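Unsaturated glucuronyl hydrolase (Streptococcus agalactiae, PDB 2ZZR) hydrolyses unsaturated chondroitin, hyaluronan and heparin disaccharides, releasing the unsaturated uronic acid from glycosaminoglycan breakdown products. Local coordinates at residues K263-Q266 against Q267-F271; D325-K328 against E329-K332. All blocks are in the same frame, centred on the assembly; numbering follows the deposited sequence.

Contact 1. Residues K263-Q266 against Q267-F271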
ATOM      1  N   LYS A 263       7.552  -3.564  17.305  1.00 14.21           N
ATOM      2  CA  LYS A 263       8.681  -2.842  17.906  1.00 14.26           C
ATOM      3  C   LYS A 263       9.963  -3.670  17.955  1.00 14.32           C
ATOM      4  O   LYS A 263      10.684  -3.696  18.964  1.00 14.46           O
ATOM      5  CB  LYS A 263       8.298  -2.290  19.286  1.00 14.32           C
ATOM      6  CG  LYS A 263       7.233  -1.185  19.224  1.00 15.47           C
ATOM      7  CD  LYS A 263       7.716  -0.037  18.333  1.00 17.48           C
ATOM      8  CE  LYS A 263       6.748   1.138  18.307  1.00 19.64           C
ATOM      9  NZ  LYS A 263       7.235   2.234  19.205  1.00 20.44           N
ATOM     10  N   ASP A 264      10.241  -4.347  16.848  1.00 13.72           N
ATOM     11  CA  ASP A 264      11.479  -5.099  16.689  1.00 13.93           C
ATOM     12  C   ASP A 264      12.423  -4.232  15.873  1.00 13.91           C
ATOM     13  O   ASP A 264      12.130  -3.916  14.724  1.00 13.64           O
ATOM     14  CB  ASP A 264      11.169  -6.431  15.985  1.00 13.86           C
ATOM     15  CG  ASP A 264      12.411  -7.258  15.674  1.00 14.81           C
ATOM     16  OD1 ASP A 264      13.543  -6.858  16.028  1.00 15.46           O
ATOM     17  OD2 ASP A 264      12.234  -8.328  15.056  1.00 16.51           O
ATOM     18  N   TYR A 265      13.546  -3.833  16.469  1.00 13.83           N
ATOM     19  CA  TYR A 265      14.506  -2.972  15.773  1.00 14.07           C
ATOM     20  C   TYR A 265      15.044  -3.579  14.466  1.00 13.71           C
ATOM     21  O   TYR A 265      15.454  -2.846  13.565  1.00 13.64           O
ATOM     22  CB  TYR A 265      15.663  -2.544  16.692  1.00 14.81           C
ATOM     23  CG  TYR A 265      16.570  -1.532  16.037  1.00 15.26           C
ATOM     24  CD1 TYR A 265      17.786  -1.924  15.465  1.00 15.83           C
ATOM     25  CD2 TYR A 265      16.198  -0.186  15.951  1.00 15.80           C
ATOM     26  CE1 TYR A 265      18.611  -1.004  14.845  1.00 16.17           C
ATOM     27  CE2 TYR A 265      17.018   0.746  15.327  1.00 16.76           C
ATOM     28  CZ  TYR A 265      18.222   0.329  14.775  1.00 17.20           C
ATOM     29  OH  TYR A 265      19.030   1.243  14.153  1.00 17.73           O
ATOM     30  N   GLN A 266      15.033  -4.909  14.364  1.00 13.89           N
ATOM     31  CA  GLN A 266      15.387  -5.578  13.101  1.00 13.69           C
ATOM     32  C   GLN A 266      14.540  -5.051  11.932  1.00 13.69           C
ATOM     33  O   GLN A 266      14.979  -5.055  10.783  1.00 13.54           O
ATOM     34  CB  GLN A 266      15.182  -7.085  13.208  1.00 13.92           C
ATOM     35  CG  GLN A 266      16.092  -7.789  14.189  1.00 14.49           C
ATOM     36  CD  GLN A 266      15.848  -9.274  14.203  1.00 16.51           C
ATOM     37  OE1 GLN A 266      14.762  -9.736  14.565  1.00 19.15           O
ATOM     38  NE2 GLN A 266      16.855 -10.036  13.808  1.00 15.00           N
ATOM     39  N   GLN A 267      13.320  -4.614  12.235  1.00 13.27           N
ATOM     40  CA  GLN A 267      12.425  -4.077  11.213  1.00 12.67           C
ATOM     41  C   GLN A 267      12.887  -2.717  10.700  1.00 12.39           C
ATOM     42  O   GLN A 267      12.724  -2.400   9.519  1.00 11.96           O
ATOM     43  CB  GLN A 267      10.998  -3.988  11.751  1.00 12.38           C
ATOM     44  CG  GLN A 267      10.394  -5.336  12.091  1.00 12.47           C
ATOM     45  CD  GLN A 267       9.075  -5.210  12.818  1.00 13.91           C
ATOM     46  OE1 GLN A 267       9.010  -4.631  13.898  1.00 11.81           O
ATOM     47  NE2 GLN A 267       8.013  -5.781  12.240  1.00 13.66           N
ATOM     48  N   ILE A 268      13.460  -1.906  11.584  1.00 11.88           N
ATOM     49  CA  ILE A 268      14.029  -0.629  11.171  1.00 12.25           C
ATOM     50  C   ILE A 268      15.209  -0.871  10.217  1.00 12.44           C
ATOM     51  O   ILE A 268      15.330  -0.206   9.191  1.00 12.45           O
ATOM     52  CB  ILE A 268      14.427   0.238  12.395  1.00 11.94           C
ATOM     53  CG1 ILE A 268      13.165   0.857  13.022  1.00 12.51           C
ATOM     54  CG2 ILE A 268      15.431   1.336  12.000  1.00 13.01           C
ATOM     55  CD1 ILE A 268      13.396   1.570  14.351  1.00 12.11           C
ATOM     56  N   ILE A 269      16.059  -1.841  10.546  1.00 12.72           N
ATOM     57  CA  ILE A 269      17.188  -2.170   9.668  1.00 12.85           C
ATOM     58  C   ILE A 269      16.695  -2.704   8.314  1.00 12.73           C
ATOM     59  O   ILE A 269      17.209  -2.309   7.258  1.00 12.63           O
ATOM     60  CB  ILE A 269      18.191  -3.140  10.354  1.00 12.91           C
ATOM     61  CG1 ILE A 269      18.835  -2.478  11.588  1.00 13.55           C
ATOM     62  CG2 ILE A 269      19.270  -3.607   9.373  1.00 13.93           C
ATOM     63  CD1 ILE A 269      19.416  -1.089  11.363  1.00 15.22           C
ATOM     64  N   LEU A 270      15.678  -3.560   8.349  1.00 12.90           N
ATOM     65  CA  LEU A 270      15.078  -4.084   7.122  1.00 13.23           C
ATOM     66  C   LEU A 270      14.490  -2.952   6.276  1.00 13.35           C
ATOM     67  O   LEU A 270      14.650  -2.934   5.049  1.00 12.50           O
ATOM     68  CB  LEU A 270      14.021  -5.136   7.447  1.00 13.90           C
ATOM     69  CG  LEU A 270      13.671  -6.092   6.302  1.00 15.31           C
ATOM     70  CD1 LEU A 270      14.882  -6.963   5.916  1.00 16.14           C
ATOM     71  CD2 LEU A 270      12.496  -6.950   6.684  1.00 15.80           C
ATOM     72  N   PHE A 271      13.825  -2.003   6.940  1.00 12.62           N
ATOM     73  CA  PHE A 271      13.348  -0.787   6.275  1.00 12.80           C
ATOM     74  C   PHE A 271      14.472  -0.020   5.600  1.00 13.01           C
ATOM     75  O   PHE A 271      14.332   0.408   4.456  1.00 13.04           O
ATOM     76  CB  PHE A 271      12.631   0.148   7.262  1.00 12.81           C
ATOM     77  CG  PHE A 271      12.385   1.540   6.711  1.00 12.10           C
ATOM     78  CD1 PHE A 271      11.198   1.839   6.047  1.00 13.40           C
ATOM     79  CD2 PHE A 271      13.344   2.552   6.865  1.00 12.45           C
ATOM     80  CE1 PHE A 271      10.961   3.132   5.540  1.00 12.70           C
ATOM     81  CE2 PHE A 271      13.123   3.842   6.358  1.00 11.82           C
ATOM     82  CZ  PHE A 271      11.926   4.129   5.693  1.00 12.63           C
TER
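Asp264 and Gln267 close a capping box at the start of helix 265-280. Gln267 can be followed outward. Its CB packs on Asp264 O, the carbonyl that also accepts Gln267 N at 2.8 Å, and Gln267 CG passes Asp264 O at 3.5 Å. With CG beside the backbone N (chi1 -64°) and the chain extended beyond it, the amide is carried back toward the backbone N of Asp264. Gln267 CD lies 4.0 Å from Asp264 CB, and Gln267 OE1 accepts Asp264 N at 3.2 Å, with an N-H...O angle of 152°. In return Asp264 OD1 accepts Gln266 N at 3.0 Å, the donor standing above the carboxylate plane, while OD2 is bonded to Tyr203 OH, which helps fix the carboxylate's rotation.

On another side of this turn the Tyr265 side chain crosses that of Ile268 at about a right angle, with Ile268 CB over one ring face; CG2 and CD1 of Ile268 touch CE2 and CD2, and Ile269 CD1 reaches Tyr265 CE1 obliquely at 3.6 Å. The backbone becomes helical here, Ile269 N bonding to Tyr265 O and Leu270 N to Gln266 O.

Lys263 leaves helix 245-262 with positive phi, and Asp264 follows as N-cap. The new helix packs back on that one, Gln267 and Ile268 touching Tyr259; Gln267 and Leu270 also meet helix 192-209, and Ile268 and Phe271 meet Met317 of helix 304-318.

Contact 2. Residues D325-K328 against E329-K332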
ATOM      1  N   ASP A 325      20.081   8.542  13.758  1.00 14.51           N
ATOM      2  CA  ASP A 325      20.278   7.798  12.509  1.00 14.82           C
ATOM      3  C   ASP A 325      20.791   8.778  11.452  1.00 14.79           C
ATOM      4  O   ASP A 325      20.126   9.772  11.161  1.00 14.80           O
ATOM      5  CB  ASP A 325      18.991   7.100  12.055  1.00 14.69           C
ATOM      6  CG  ASP A 325      19.217   6.183  10.853  1.00 14.90           C
ATOM      7  OD1 ASP A 325      18.975   4.967  10.967  1.00 16.10           O
ATOM      8  OD2 ASP A 325      19.641   6.687   9.800  1.00 14.78           O
ATOM      9  N   PRO A 326      21.989   8.509  10.879  1.00 15.20           N
ATOM     10  CA  PRO A 326      22.629   9.491  10.001  1.00 15.39           C
ATOM     11  C   PRO A 326      21.857   9.744   8.703  1.00 15.23           C
ATOM     12  O   PRO A 326      22.125  10.726   8.011  1.00 15.74           O
ATOM     13  CB  PRO A 326      24.001   8.866   9.708  1.00 15.47           C
ATOM     14  CG  PRO A 326      23.809   7.414   9.895  1.00 15.51           C
ATOM     15  CD  PRO A 326      22.796   7.283  11.013  1.00 15.54           C
ATOM     16  N   ASP A 327      20.898   8.877   8.401  1.00 15.27           N
ATOM     17  CA  ASP A 327      20.100   9.015   7.186  1.00 15.22           C
ATOM     18  C   ASP A 327      18.694   9.553   7.418  1.00 14.95           C
ATOM     19  O   ASP A 327      17.945   9.742   6.458  1.00 14.45           O
ATOM     20  CB  ASP A 327      20.028   7.680   6.448  1.00 15.56           C
ATOM     21  CG  ASP A 327      21.340   7.313   5.768  1.00 16.75           C
ATOM     22  OD1 ASP A 327      22.149   8.215   5.468  1.00 19.84           O
ATOM     23  OD2 ASP A 327      21.554   6.111   5.549  1.00 18.90           O
ATOM     24  N   LYS A 328      18.335   9.814   8.679  1.00 14.75           N
ATOM     25  CA  LYS A 328      16.983  10.289   8.985  1.00 14.43           C
ATOM     26  C   LYS A 328      16.627  11.554   8.217  1.00 14.74           C
ATOM     27  O   LYS A 328      15.563  11.634   7.604  1.00 14.67           O
ATOM     28  CB  LYS A 328      16.773  10.504  10.489  1.00 14.05           C
ATOM     29  CG  LYS A 328      15.323  10.839  10.819  1.00 14.01           C
ATOM     30  CD  LYS A 328      15.051  10.904  12.311  1.00 13.08           C
ATOM     31  CE  LYS A 328      13.554  11.075  12.558  1.00 13.77           C
ATOM     32  NZ  LYS A 328      13.215  10.999  14.023  1.00 13.33           N
ATOM     33  N   GLU A 329      17.519  12.543   8.243  1.00 15.04           N
ATOM     34  CA  GLU A 329      17.266  13.776   7.519  1.00 15.64           C
ATOM     35  C   GLU A 329      17.179  13.542   6.003  1.00 15.52           C
ATOM     36  O   GLU A 329      16.325  14.128   5.325  1.00 15.47           O
ATOM     37  CB  GLU A 329      18.323  14.828   7.846  1.00 16.22           C
ATOM     38  CG  GLU A 329      18.095  16.104   7.078  1.00 18.18           C
ATOM     39  CD  GLU A 329      18.756  17.291   7.710  1.00 22.06           C
ATOM     40  OE1 GLU A 329      19.992  17.418   7.569  1.00 23.72           O
ATOM     41  OE2 GLU A 329      18.029  18.103   8.326  1.00 22.04           O
ATOM     42  N   THR A 330      18.052  12.682   5.483  1.00 15.15           N
ATOM     43  CA  THR A 330      17.978  12.291   4.068  1.00 15.11           C
ATOM     44  C   THR A 330      16.602  11.711   3.715  1.00 14.72           C
ATOM     45  O   THR A 330      16.014  12.102   2.703  1.00 14.35           O
ATOM     46  CB  THR A 330      19.105  11.318   3.686  1.00 15.37           C
ATOM     47  OG1 THR A 330      20.365  11.901   4.028  1.00 16.31           O
ATOM     48  CG2 THR A 330      19.093  11.031   2.178  1.00 15.55           C
ATOM     49  N   TYR A 331      16.087  10.804   4.548  1.00 13.97           N
ATOM     50  CA  TYR A 331      14.752  10.230   4.324  1.00 13.50           C
ATOM     51  C   TYR A 331      13.665  11.297   4.315  1.00 13.44           C
ATOM     52  O   TYR A 331      12.773  11.268   3.465  1.00 13.59           O
ATOM     53  CB  TYR A 331      14.407   9.156   5.362  1.00 13.19           C
ATOM     54  CG  TYR A 331      15.196   7.863   5.276  1.00 13.59           C
ATOM     55  CD1 TYR A 331      15.753   7.301   6.424  1.00 13.71           C
ATOM     56  CD2 TYR A 331      15.366   7.188   4.060  1.00 13.29           C
ATOM     57  CE1 TYR A 331      16.465   6.099   6.376  1.00 13.17           C
ATOM     58  CE2 TYR A 331      16.085   5.979   4.001  1.00 13.44           C
ATOM     59  CZ  TYR A 331      16.630   5.448   5.160  1.00 13.57           C
ATOM     60  OH  TYR A 331      17.343   4.270   5.126  1.00 13.61           O
ATOM     61  N   LYS A 332      13.735  12.240   5.253  1.00 13.60           N
ATOM     62  CA  LYS A 332      12.756  13.326   5.302  1.00 13.60           C
ATOM     63  C   LYS A 332      12.758  14.114   3.994  1.00 13.72           C
ATOM     64  O   LYS A 332      11.706  14.379   3.408  1.00 13.56           O
ATOM     65  CB  LYS A 332      13.027  14.265   6.485  1.00 13.33           C
ATOM     66  CG  LYS A 332      12.049  15.433   6.592  1.00 14.20           C
ATOM     67  CD  LYS A 332      12.699  16.616   7.308  1.00 15.06           C
ATOM     68  CE  LYS A 332      11.800  17.846   7.280  1.00 16.60           C
ATOM     69  NZ  LYS A 332      10.677  17.731   8.244  1.00 16.20           N
TER
HETATM   70  O   HOH W   1      19.844  12.452  10.197  1.00 15.14           O
HETATM   71  O   HOH W   2      20.780  12.551   6.578  1.00 19.31           O
HETATM   72  O   HOH W   3      19.844   4.158   6.152  1.00 20.02           O
HETATM   73  O   HOH W   4      22.420  10.168   3.693  1.00 22.62           O
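Tyr331 has CG beside its backbone N (chi1 -69°) and Asp327 is turned likewise (chi1 -73°), which brings the ring alongside the aspartate: Tyr331 CE1 lies 3.9 Å from Asp327 CB. The setting is a type I beta turn, Asp325 to Lys328, leading into helix 328-346. Lys328 N bonds to Asp325 O across the turn, and Asp325 OD2 accepts Asp327 N at 2.9 Å, the capping bond before the helix.

Asp327 O then takes Tyr331 N at 2.9 Å, nearly along the C=O axis and with an N-H...O angle of 164°. Asp327 O also lies 3.3 Å from Tyr331 CD1, obliquely to the ring, so the oxygen that accepts Tyr331 N is also in van der Waals contact with its ring.

Water joins the turn to the first helical residues. One molecule donates to Asp325 O and accepts from Glu329 N, bridging the turn to the first turn of the helix. Two others link Thr330 OG1 to Pro326 O and to Asp327 OD1. Outside the segments, Lys328 NZ bonds to Leu321 O and forms a salt bridge with Glu323, while Tyr331 OH pairs with Asn276 OD1. A further water donates to both Asp327 OD2 and Tyr331 OH, each at 2.7 Å.

How the contacts relate
From the N terminus, contact 1 comes first, closing the short link between helix 245-262 and helix 265-280. The chain then passes through helix 304-318 before contact 2 turns it into helix 328-346. The two are in series, neither nested nor crossed, and each is a helix start within the alpha/alpha barrel of this glycoside hydrolase family. Their centres lie about 15 Å apart, yet they meet through the edge-to-face rings of Phe271 and Tyr331, with Phe271 CE2 4.0 Å from Tyr331 CE1. Asp325, in the turn before helix 328-346, forms a salt bridge with Lys272 of helix 265-280, and Tyr331 of helix 328-346 packs on Thr275 and Leu279. Helix 304-318 touches both contacts.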